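Local coordinates for protein Hia (Haemophilus influenzae, PDB 1S7M) that mediates adhesion to host cells as a homotrimeric autotransporter of the bacterial outer membrane, the part here being its HiaBD1 binding region, at the interface of chains A and B. Sequence-based numbering; all coordinates share one arbitrary frame. Chains: chain A/B, Hia.

The interface of chains A and B. Residues chain A 152-153, 158-160; chain B 117, 129, 131, 138-139.
This is a subunit interface of the Hia homotrimer, where strand 157-164 of A meets strand 138-143 of B at a parallel bridge, and A:Thr153 and A:Arg158 meet B:Tyr129 and B:Asp131, helping to hold the subunits together. A:Thr153 makes its contacts through its hydroxyl OG1. That OG1 gives a hydrogen bond to the carboxylate OD2 of B:Asp131 at 2.5 Å, on the anti lone pair of OD2. A:Thr153 OG1 also lies at the edge of the tyrosine ring, in its plane, and shares a 3.0 Å hydrogen bond with the phenol OH of B:Tyr129. Both partners cross the threonine at about a right angle. A:Thr153 OG1 sits anti to the carbonyl carbon (chi1 -59°), which turns the methyl CG2 away from the phenol. The backbone N of A:Lys152 lies over one face of the same ring, offset toward the rim, 3.5 Å from CE1 of B:Tyr129.

A:Arg158 bends at chi2 (76°) and lays its guanidinium nearly flat against the carboxylate of B:Asp131. The two planes are 17° apart, with OD2 over the guanidinium centre. The salt bridge is therefore a stacked one, 3.7 Å from NH2 of A:Arg158 to OD1 of B:Asp131. The guanidinium may help to stabilise the carboxylate's negative charge. The backbone N of A:Arg158 donates to the carbonyl O of B:Glu138 at 2.8 Å. Elsewhere in the patch, A:Ile160 and B:Ile117 meet tip to tip, their CD1 methyls 3.8 Å apart.

A:Arg158 forms the parallel bridge with B:Val139. Strand 147-154 of A brings A:Thr153 to strand 129-134 of B, all in the C-terminal part of the chain, which belongs to the Trp-ring domain family.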
# COMPACT_ATOMS: atom_id res chain seq x y z
N LYS A 152 -16.29 -15.73 10.62
CA LYS A 152 -16.86 -14.84 11.64
C LYS A 152 -15.78 -13.91 12.20
O LYS A 152 -14.69 -14.36 12.53
CB LYS A 152 -17.46 -15.69 12.78
CG LYS A 152 -17.80 -14.93 14.05
CD LYS A 152 -18.87 -13.88 13.81
CE LYS A 152 -20.26 -14.39 14.18
NZ LYS A 152 -20.35 -14.72 15.63
N THR A 153 -16.08 -12.62 12.31
CA THR A 153 -15.09 -11.71 12.88
C THR A 153 -15.28 -11.72 14.39
O THR A 153 -16.33 -11.35 14.90
CB THR A 153 -15.26 -10.29 12.33
OG1 THR A 153 -15.11 -10.31 10.90
CG2 THR A 153 -14.21 -9.35 12.95
N ARG A 158 -10.53 -12.02 11.71
CA ARG A 158 -11.40 -12.61 10.74
C ARG A 158 -11.04 -14.10 10.92
O ARG A 158 -9.95 -14.56 10.54
CB ARG A 158 -11.07 -12.14 9.33
CG ARG A 158 -11.47 -10.72 9.02
CD ARG A 158 -10.54 -9.64 9.64
NE ARG A 158 -10.90 -8.31 9.14
CZ ARG A 158 -11.35 -7.32 9.92
NH1 ARG A 158 -11.47 -7.51 11.22
NH2 ARG A 158 -11.74 -6.16 9.39
N GLU A 159 -11.95 -14.84 11.53
CA GLU A 159 -11.71 -16.25 11.81
C GLU A 159 -12.42 -17.20 10.85
O GLU A 159 -13.61 -17.06 10.59
CB GLU A 159 -12.08 -16.56 13.27
CG GLU A 159 -11.20 -15.85 14.33
CD GLU A 159 -11.39 -16.42 15.73
OE1 GLU A 159 -10.50 -16.24 16.59
OE2 GLU A 159 -12.44 -17.05 15.97
N ILE A 160 -11.66 -18.14 10.29
CA ILE A 160 -12.24 -19.13 9.38
C ILE A 160 -12.17 -20.46 10.12
O ILE A 160 -11.09 -20.91 10.53
CB ILE A 160 -11.48 -19.24 8.05
CG1 ILE A 160 -11.42 -17.87 7.38
CG2 ILE A 160 -12.17 -20.24 7.14
CD1 ILE A 160 -12.78 -17.24 7.11
N ILE B 117 -12.26 -11.06 2.32
CA ILE B 117 -12.23 -12.47 2.70
C ILE B 117 -13.68 -12.92 2.87
O ILE B 117 -14.49 -12.20 3.49
CB ILE B 117 -11.42 -12.73 3.99
CG1 ILE B 117 -11.31 -14.24 4.20
CG2 ILE B 117 -12.05 -12.05 5.21
CD1 ILE B 117 -10.53 -14.65 5.45
N TYR B 129 -20.58 -15.23 4.75
CA TYR B 129 -19.69 -14.37 5.51
C TYR B 129 -18.72 -13.60 4.61
O TYR B 129 -18.33 -14.06 3.54
CB TYR B 129 -18.88 -15.18 6.51
CG TYR B 129 -17.73 -14.41 7.13
CD1 TYR B 129 -17.93 -13.52 8.19
CD2 TYR B 129 -16.43 -14.58 6.64
CE1 TYR B 129 -16.88 -12.84 8.76
CE2 TYR B 129 -15.36 -13.89 7.21
CZ TYR B 129 -15.58 -13.03 8.26
OH TYR B 129 -14.50 -12.42 8.85
N ASP B 131 -15.77 -10.02 5.04
CA ASP B 131 -15.20 -8.90 5.74
C ASP B 131 -14.03 -8.43 4.89
O ASP B 131 -13.72 -9.01 3.84
CB ASP B 131 -14.76 -9.31 7.15
CG ASP B 131 -14.85 -8.15 8.14
OD1 ASP B 131 -14.95 -6.99 7.69
OD2 ASP B 131 -14.82 -8.40 9.36
N GLU B 138 -6.12 -9.13 11.15
CA GLU B 138 -5.63 -10.48 11.36
C GLU B 138 -6.63 -11.54 10.89
O GLU B 138 -7.84 -11.43 11.15
CB GLU B 138 -5.33 -10.69 12.84
CG GLU B 138 -4.79 -12.09 13.14
CD GLU B 138 -4.38 -12.27 14.58
OE1 GLU B 138 -3.95 -11.28 15.19
OE2 GLU B 138 -4.48 -13.40 15.10
N VAL B 139 -6.13 -12.55 10.18
CA VAL B 139 -6.97 -13.65 9.71
C VAL B 139 -6.52 -14.92 10.45
O VAL B 139 -5.34 -15.29 10.40
CB VAL B 139 -6.84 -13.88 8.19
CG1 VAL B 139 -7.71 -15.08 7.77
CG2 VAL B 139 -7.26 -12.65 7.43